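Local atomic coordinates of phiAB6 tailspike (Unidentified phage, PDB entry 5JS4), a protein that probably binds and fragments the exopolysaccharide of Acinetobacter baumannii, as the trimeric beta-helical tailspike of a bacteriophage. Residues I315-S320 with K350-I355; N339-C344 with T368-Y373. All blocks are in the same frame, centred on the assembly; numbering follows the deposited sequence.

Contact 1 (I315-S320 with K350-I355)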
ATOM      1  N   ILE A 315      31.400  10.499 -11.520  1.00 12.89           N
ATOM      2  CA  ILE A 315      31.707  10.465 -12.941  1.00 13.82           C
ATOM      3  C   ILE A 315      31.211  11.785 -13.523  1.00 14.45           C
ATOM      4  O   ILE A 315      30.077  12.187 -13.279  1.00 14.58           O
ATOM      5  CB  ILE A 315      31.035   9.265 -13.633  1.00 14.33           C
ATOM      6  CG1 ILE A 315      31.681   7.967 -13.142  1.00 14.77           C
ATOM      7  CG2 ILE A 315      31.148   9.383 -15.150  1.00 15.23           C
ATOM      8  CD1 ILE A 315      30.964   6.704 -13.569  1.00 15.17           C
ATOM      9  N   ASP A 316      32.079  12.463 -14.269  1.00 14.89           N
ATOM     10  CA  ASP A 316      31.767  13.763 -14.847  1.00 15.37           C
ATOM     11  C   ASP A 316      31.945  13.656 -16.359  1.00 15.20           C
ATOM     12  O   ASP A 316      33.063  13.722 -16.879  1.00 16.21           O
ATOM     13  CB  ASP A 316      32.676  14.833 -14.237  1.00 16.35           C
ATOM     14  CG  ASP A 316      32.268  16.250 -14.608  1.00 17.51           C
ATOM     15  OD1 ASP A 316      31.531  16.440 -15.596  1.00 18.34           O
ATOM     16  OD2 ASP A 316      32.694  17.184 -13.894  1.00 18.75           O
ATOM     17  N   VAL A 317      30.829  13.457 -17.053  1.00 14.98           N
ATOM     18  CA  VAL A 317      30.827  13.295 -18.501  1.00 15.52           C
ATOM     19  C   VAL A 317      30.955  14.665 -19.159  1.00 16.49           C
ATOM     20  O   VAL A 317      30.215  15.590 -18.829  1.00 16.22           O
ATOM     21  CB  VAL A 317      29.537  12.595 -18.977  1.00 16.22           C
ATOM     22  CG1 VAL A 317      29.499  12.489 -20.495  1.00 16.68           C
ATOM     23  CG2 VAL A 317      29.427  11.212 -18.349  1.00 16.49           C
ATOM     24  N   ASP A 318      31.904  14.789 -20.083  1.00 17.15           N
ATOM     25  CA  ASP A 318      32.134  16.049 -20.788  1.00 17.97           C
ATOM     26  C   ASP A 318      31.140  16.190 -21.938  1.00 18.29           C
ATOM     27  O   ASP A 318      31.358  15.666 -23.032  1.00 19.40           O
ATOM     28  CB  ASP A 318      33.573  16.108 -21.305  1.00 18.69           C
ATOM     29  CG  ASP A 318      33.899  17.415 -22.003  1.00 20.93           C
ATOM     30  OD1 ASP A 318      33.043  18.327 -22.033  1.00 20.72           O
ATOM     31  OD2 ASP A 318      35.027  17.526 -22.522  1.00 24.09           O
ATOM     32  N   GLY A 319      30.051  16.906 -21.676  1.00 18.11           N
ATOM     33  CA  GLY A 319      28.999  17.114 -22.664  1.00 18.75           C
ATOM     34  C   GLY A 319      29.392  17.985 -23.845  1.00 20.44           C
ATOM     35  O   GLY A 319      28.662  18.037 -24.834  1.00 21.70           O
ATOM     36  N   SER A 320      30.531  18.670 -23.744  1.00 20.69           N
ATOM     37  CA  SER A 320      31.048  19.487 -24.847  1.00 22.45           C
ATOM     38  C   SER A 320      31.878  18.676 -25.848  1.00 22.89           C
ATOM     39  O   SER A 320      32.238  19.187 -26.908  1.00 26.27           O
ATOM     40  CB  SER A 320      31.882  20.654 -24.308  1.00 23.83           C
ATOM     41  OG  SER A 320      33.164  20.232 -23.875  1.00 24.42           O
ATOM     42  N   LYS A 350      23.280  19.420 -26.321  1.00 21.64           N
ATOM     43  CA  LYS A 350      24.095  18.426 -27.028  1.00 22.19           C
ATOM     44  C   LYS A 350      23.516  17.011 -26.961  1.00 20.50           C
ATOM     45  O   LYS A 350      24.084  16.082 -27.535  1.00 20.13           O
ATOM     46  CB  LYS A 350      25.526  18.430 -26.477  1.00 23.08           C
ATOM     47  CG  LYS A 350      26.239  19.770 -26.594  1.00 24.22           C
ATOM     48  CD  LYS A 350      26.397  20.198 -28.046  1.00 26.87           C
ATOM     49  CE  LYS A 350      27.233  21.460 -28.173  1.00 29.45           C
ATOM     50  NZ  LYS A 350      27.312  21.916 -29.588  1.00 32.17           N
ATOM     51  N   GLN A 351      22.387  16.858 -26.269  1.00 19.37           N
ATOM     52  CA  GLN A 351      21.676  15.582 -26.191  1.00 19.99           C
ATOM     53  C   GLN A 351      22.596  14.425 -25.795  1.00 18.67           C
ATOM     54  O   GLN A 351      22.667  13.401 -26.480  1.00 18.08           O
ATOM     55  CB  GLN A 351      20.960  15.281 -27.512  1.00 22.23           C
ATOM     56  CG  GLN A 351      19.893  16.306 -27.863  1.00 24.68           C
ATOM     57  CD  GLN A 351      18.927  15.830 -28.937  1.00 28.62           C
ATOM     58  OE1 GLN A 351      18.827  14.635 -29.221  1.00 31.02           O
ATOM     59  NE2 GLN A 351      18.200  16.769 -29.530  1.00 32.48           N
ATOM     60  N   VAL A 352      23.309  14.607 -24.689  1.00 17.49           N
ATOM     61  CA  VAL A 352      24.160  13.562 -24.140  1.00 16.62           C
ATOM     62  C   VAL A 352      23.379  12.856 -23.040  1.00 15.50           C
ATOM     63  O   VAL A 352      22.965  13.486 -22.071  1.00 15.46           O
ATOM     64  CB  VAL A 352      25.474  14.136 -23.572  1.00 17.24           C
ATOM     65  CG1 VAL A 352      26.363  13.019 -23.045  1.00 17.60           C
ATOM     66  CG2 VAL A 352      26.214  14.932 -24.641  1.00 17.30           C
ATOM     67  N   SER A 353      23.157  11.556 -23.207  1.00 14.84           N
ATOM     68  CA  SER A 353      22.458  10.749 -22.203  1.00 14.69           C
ATOM     69  C   SER A 353      23.485   9.981 -21.378  1.00 14.27           C
ATOM     70  O   SER A 353      24.633   9.842 -21.799  1.00 14.88           O
ATOM     71  CB  SER A 353      21.466   9.807 -22.884  1.00 15.54           C
ATOM     72  OG  SER A 353      20.404  10.547 -23.469  1.00 15.88           O
ATOM     73  N   PHE A 354      23.097   9.496 -20.196  1.00 13.25           N
ATOM     74  CA  PHE A 354      24.091   8.909 -19.288  1.00 13.42           C
ATOM     75  C   PHE A 354      24.376   7.428 -19.526  1.00 13.18           C
ATOM     76  O   PHE A 354      25.509   7.070 -19.838  1.00 13.49           O
ATOM     77  CB  PHE A 354      23.753   9.142 -17.808  1.00 13.62           C
ATOM     78  CG  PHE A 354      24.730   8.490 -16.864  1.00 13.41           C
ATOM     79  CD1 PHE A 354      26.098   8.712 -17.001  1.00 13.86           C
ATOM     80  CD2 PHE A 354      24.295   7.645 -15.850  1.00 13.49           C
ATOM     81  CE1 PHE A 354      27.008   8.109 -16.153  1.00 14.45           C
ATOM     82  CE2 PHE A 354      25.204   7.041 -14.995  1.00 13.87           C
ATOM     83  CZ  PHE A 354      26.562   7.272 -15.150  1.00 13.60           C
ATOM     84  N   ILE A 355      23.373   6.570 -19.367  1.00 13.40           N
ATOM     85  CA  ILE A 355      23.627   5.130 -19.362  1.00 13.11           C
ATOM     86  C   ILE A 355      22.496   4.301 -19.979  1.00 13.00           C
ATOM     87  O   ILE A 355      21.314   4.591 -19.782  1.00 13.57           O
ATOM     88  CB  ILE A 355      23.943   4.660 -17.920  1.00 12.84           C
ATOM     89  CG1 ILE A 355      24.542   3.251 -17.913  1.00 13.16           C
ATOM     90  CG2 ILE A 355      22.709   4.766 -17.030  1.00 13.00           C
ATOM     91  CD1 ILE A 355      25.413   2.982 -16.706  1.00 13.11           C
TER
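Lys350 lays the base of its side chain against the backbone carbonyl of Gly319. CB comes to 3.6 Å from Gly319 O and CG to 3.5 Å from the same oxygen, so it is methylene hydrogens that meet it. With CG beside the backbone N (chi1 -59°) and the chain bent at chi2, CD, CE and the ammonium NZ lead away from 315-320. Val352 goes deeper. Its CG2 sits 4.0 Å from Gly319 O, while CG1 meets Val317 CG1 at 4.1 Å, the two valines crossing obliquely. The two segments come from different walls of a right-handed parallel beta-helix: 315-318 is the end of strand 313-318, and Val352 leads into strand 353-358, which belongs to another sheet; their apolar side chains meet in the interior between the two. Further in, the other methyl of Val317, CG2, stands 4.4 Å from Phe354 CD1, and Ile315 CG2 is as far from Phe354 CE1; both methyls come at the ring's edge, near its plane. Phe330 and Phe372 pack on the same ring. Where strand 313-318 ends, Asp318 forms an Asx turn, its OD1 accepting from Ser320 N and, at 2.7 Å, from Ser320 OG.

Contact 2 (N339-C344 with T368-Y373); sequences NLTARC and TLINFY. With MLA (malonic acid), chain D.
Asn371 ND2 gives its two hydrogens in different directions. One goes to Cys344 O at 2.9 Å, across to the neighbouring strand; the other runs from Asn371 ND2 to O3B of a bound malonate (MLA) at 3.0 Å. The bond to the backbone probably sets the turn of the amide, with its second N-H directed at the ligand. Arg343 lies alongside, pointing the same way, its guanidinium plane 83° from the amide. It takes the carboxylate edge-on with two bonds, NH1 to O3A at 2.8 Å and NH2 to O3B at 3.0 Å, so that O3B is held by both residues. The Arg343 chain bends at chi3 (-73°), bringing NH1 within 3.6 Å of Ile370 CG2, which approaches the guanidinium obliquely. Beneath this site run two successive rungs of a parallel beta-helix wall, strands 340-344 and 368-370, with axes 5° apart and 4.7 Å at their closest. Thr368 N, Ala342 N, Ile370 N and Cys344 N join them in turn by backbone hydrogen bonds. Thr341 and Thr368 share the face of Arg343 and Ile370; their hydroxyls bond to Gly301 O and Gly303 O, and Thr341 OG1 also reaches Gln274 of a second subunit. On the other face Ala342 CB meets Leu369 CD2 at 3.7 Å. Past the end of strand 368-370 the ring of Phe372 turns back under the neighbouring strand: Cys344 CB stands 3.5 Å from its centroid in a CH-pi contact, with SG set obliquely to the ring.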
ATOM      1  N   ASN A 339      25.414   3.285  -5.808  1.00 11.64           N
ATOM      2  CA  ASN A 339      26.380   4.010  -4.997  1.00 12.01           C
ATOM      3  C   ASN A 339      27.149   5.012  -5.850  1.00 11.19           C
ATOM      4  O   ASN A 339      28.373   5.085  -5.781  1.00 10.87           O
ATOM      5  CB  ASN A 339      27.336   3.008  -4.338  1.00 13.18           C
ATOM      6  CG  ASN A 339      28.244   3.646  -3.309  1.00 15.02           C
ATOM      7  OD1 ASN A 339      27.803   4.460  -2.506  1.00 18.07           O
ATOM      8  ND2 ASN A 339      29.520   3.274  -3.326  1.00 16.54           N
ATOM      9  N   LEU A 340      26.417   5.778  -6.654  1.00 11.55           N
ATOM     10  CA  LEU A 340      27.014   6.533  -7.749  1.00 11.76           C
ATOM     11  C   LEU A 340      26.511   7.966  -7.828  1.00 11.64           C
ATOM     12  O   LEU A 340      25.325   8.228  -7.665  1.00 11.78           O
ATOM     13  CB  LEU A 340      26.720   5.832  -9.076  1.00 12.83           C
ATOM     14  CG  LEU A 340      27.186   6.526 -10.359  1.00 13.63           C
ATOM     15  CD1 LEU A 340      28.704   6.599 -10.421  1.00 13.75           C
ATOM     16  CD2 LEU A 340      26.626   5.797 -11.570  1.00 14.66           C
ATOM     17  N   THR A 341      27.441   8.878  -8.088  1.00 11.70           N
ATOM     18  CA  THR A 341      27.135  10.253  -8.441  1.00 11.74           C
ATOM     19  C   THR A 341      27.688  10.469  -9.842  1.00 12.03           C
ATOM     20  O   THR A 341      28.857  10.185 -10.094  1.00 12.00           O
ATOM     21  CB  THR A 341      27.793  11.229  -7.452  1.00 12.06           C
ATOM     22  OG1 THR A 341      27.427  10.862  -6.116  1.00 12.26           O
ATOM     23  CG2 THR A 341      27.363  12.669  -7.716  1.00 12.82           C
ATOM     24  N   ALA A 342      26.851  10.944 -10.759  1.00 12.20           N
ATOM     25  CA  ALA A 342      27.296  11.179 -12.129  1.00 12.49           C
ATOM     26  C   ALA A 342      26.626  12.410 -12.711  1.00 13.25           C
ATOM     27  O   ALA A 342      25.407  12.558 -12.630  1.00 13.21           O
ATOM     28  CB  ALA A 342      27.016   9.963 -12.994  1.00 13.43           C
ATOM     29  N   ARG A 343      27.438  13.292 -13.294  1.00 13.64           N
ATOM     30  CA  ARG A 343      26.948  14.512 -13.912  1.00 13.96           C
ATOM     31  C   ARG A 343      27.437  14.636 -15.346  1.00 14.22           C
ATOM     32  O   ARG A 343      28.402  13.978 -15.751  1.00 13.86           O
ATOM     33  CB  ARG A 343      27.396  15.741 -13.109  1.00 14.56           C
ATOM     34  CG  ARG A 343      28.904  15.968 -13.079  1.00 15.66           C
ATOM     35  CD  ARG A 343      29.277  17.302 -12.449  1.00 16.77           C
ATOM     36  NE  ARG A 343      28.962  18.436 -13.320  1.00 17.55           N
ATOM     37  CZ  ARG A 343      27.882  19.216 -13.227  1.00 18.53           C
ATOM     38  NH1 ARG A 343      26.960  19.015 -12.288  1.00 18.98           N
ATOM     39  NH2 ARG A 343      27.724  20.215 -14.091  1.00 19.89           N
ATOM     40  N   CYS A 344      26.756  15.487 -16.106  1.00 15.20           N
ATOM     41  CA  CYS A 344      27.223  15.914 -17.412  1.00 15.84           C
ATOM     42  C   CYS A 344      27.522  17.404 -17.335  1.00 16.38           C
ATOM     43  O   CYS A 344      26.649  18.197 -16.969  1.00 16.05           O
ATOM     44  CB  CYS A 344      26.168  15.650 -18.479  1.00 16.08           C
ATOM     45  SG  CYS A 344      26.738  16.001 -20.153  1.00 18.82           S
ATOM     46  N   THR A 368      22.771   9.393  -7.788  1.00 11.28           N
ATOM     47  CA  THR A 368      22.500  10.804  -7.995  1.00 11.14           C
ATOM     48  C   THR A 368      22.982  11.147  -9.395  1.00 11.38           C
ATOM     49  O   THR A 368      24.167  10.998  -9.692  1.00 11.26           O
ATOM     50  CB  THR A 368      23.234  11.665  -6.957  1.00 11.72           C
ATOM     51  OG1 THR A 368      22.838  11.255  -5.647  1.00 12.66           O
ATOM     52  CG2 THR A 368      22.911  13.142  -7.137  1.00 12.19           C
ATOM     53  N   LEU A 369      22.061  11.588 -10.249  1.00 11.56           N
ATOM     54  CA  LEU A 369      22.383  11.931 -11.635  1.00 12.03           C
ATOM     55  C   LEU A 369      22.011  13.377 -11.902  1.00 12.79           C
ATOM     56  O   LEU A 369      20.928  13.825 -11.522  1.00 12.63           O
ATOM     57  CB  LEU A 369      21.657  11.013 -12.614  1.00 12.43           C
ATOM     58  CG  LEU A 369      21.922   9.513 -12.441  1.00 12.69           C
ATOM     59  CD1 LEU A 369      21.143   8.718 -13.474  1.00 13.05           C
ATOM     60  CD2 LEU A 369      23.402   9.183 -12.542  1.00 12.80           C
ATOM     61  N   ILE A 370      22.924  14.094 -12.556  1.00 13.23           N
ATOM     62  CA  ILE A 370      22.817  15.543 -12.724  1.00 13.45           C
ATOM     63  C   ILE A 370      23.006  15.920 -14.194  1.00 13.82           C
ATOM     64  O   ILE A 370      24.023  15.585 -14.802  1.00 14.15           O
ATOM     65  CB  ILE A 370      23.857  16.284 -11.855  1.00 14.50           C
ATOM     66  CG1 ILE A 370      23.838  15.770 -10.406  1.00 14.82           C
ATOM     67  CG2 ILE A 370      23.598  17.784 -11.865  1.00 14.84           C
ATOM     68  CD1 ILE A 370      24.821  14.655 -10.119  1.00 16.08           C
ATOM     69  N   ASN A 371      22.029  16.644 -14.738  1.00 13.76           N
ATOM     70  CA  ASN A 371      21.979  17.006 -16.161  1.00 13.65           C
ATOM     71  C   ASN A 371      21.764  15.760 -17.030  1.00 14.10           C
ATOM     72  O   ASN A 371      21.075  14.836 -16.599  1.00 14.35           O
ATOM     73  CB  ASN A 371      23.207  17.837 -16.583  1.00 14.47           C
ATOM     74  CG  ASN A 371      23.372  19.096 -15.751  1.00 15.47           C
ATOM     75  OD1 ASN A 371      22.396  19.783 -15.446  1.00 17.00           O
ATOM     76  ND2 ASN A 371      24.607  19.405 -15.381  1.00 16.36           N
ATOM     77  N   PHE A 372      22.344  15.737 -18.230  1.00 13.99           N
ATOM     78  CA  PHE A 372      22.069  14.726 -19.263  1.00 13.65           C
ATOM     79  C   PHE A 372      20.716  14.955 -19.937  1.00 14.12           C
ATOM     80  O   PHE A 372      19.850  15.661 -19.417  1.00 14.39           O
ATOM     81  CB  PHE A 372      22.138  13.283 -18.734  1.00 13.86           C
ATOM     82  CG  PHE A 372      23.492  12.874 -18.233  1.00 13.40           C
ATOM     83  CD1 PHE A 372      24.486  12.470 -19.116  1.00 13.77           C
ATOM     84  CD2 PHE A 372      23.767  12.860 -16.871  1.00 13.01           C
ATOM     85  CE1 PHE A 372      25.731  12.078 -18.652  1.00 13.45           C
ATOM     86  CE2 PHE A 372      25.008  12.470 -16.403  1.00 12.85           C
ATOM     87  CZ  PHE A 372      25.993  12.080 -17.292  1.00 13.31           C
ATOM     88  N   TYR A 373      20.554  14.342 -21.104  1.00 14.19           N
ATOM     89  CA  TYR A 373      19.326  14.432 -21.885  1.00 15.16           C
ATOM     90  C   TYR A 373      18.329  13.416 -21.329  1.00 14.86           C
ATOM     91  O   TYR A 373      17.336  13.792 -20.702  1.00 14.96           O
ATOM     92  CB  TYR A 373      19.646  14.189 -23.364  1.00 16.03           C
ATOM     93  CG  TYR A 373      18.497  14.394 -24.317  1.00 16.92           C
ATOM     94  CD1 TYR A 373      18.052  15.674 -24.630  1.00 17.20           C
ATOM     95  CD2 TYR A 373      17.877  13.312 -24.936  1.00 17.19           C
ATOM     96  CE1 TYR A 373      17.007  15.871 -25.517  1.00 18.51           C
ATOM     97  CE2 TYR A 373      16.828  13.499 -25.824  1.00 18.27           C
ATOM     98  CZ  TYR A 373      16.401  14.782 -26.113  1.00 18.33           C
ATOM     99  OH  TYR A 373      15.362  14.975 -26.996  1.00 22.18           O
TER
HETATM  100  C1  MLA D 601      24.105  24.304 -13.154  1.00 28.86           C
HETATM  101  O1A MLA D 601      24.985  25.140 -12.857  1.00 33.83           O
HETATM  102  O1B MLA D 601      23.320  24.382 -14.122  1.00 32.33           O
HETATM  103  C2  MLA D 601      23.964  23.082 -12.238  1.00 25.66           C
HETATM  104  C3  MLA D 601      24.822  21.908 -12.736  1.00 24.83           C
HETATM  105  O3A MLA D 601      25.062  20.998 -11.918  1.00 24.87           O
HETATM  106  O3B MLA D 601      25.210  21.923 -13.924  1.00 24.98           O

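Overall arrangement
The centres of the two contacts lie about 9 Å apart, and their segments interleave along the chain. Strand 313-318 of contact 1 and strand 340-345 of contact 2 are neighbours in one wall, linked by a probable hydrogen bond from Val317 N to Arg343 O at 2.8 Å. From the second segment of contact 1, Val352 O probably accepts from Tyr373 N at 2.7 Å. Inside the helix the aromatic rings meet, Phe354 CD1 lying 3.4 Å from Phe372 CZ. The apolar part of contact 1 (Ile315, Val317, Phe354) lies on the inner side of the wall, and contact 2 binds malonate on the outer side through Arg343 and Asn371. Tyr310 and Tyr394 complete that pocket; the malonate probably came from the crystallisation liquor.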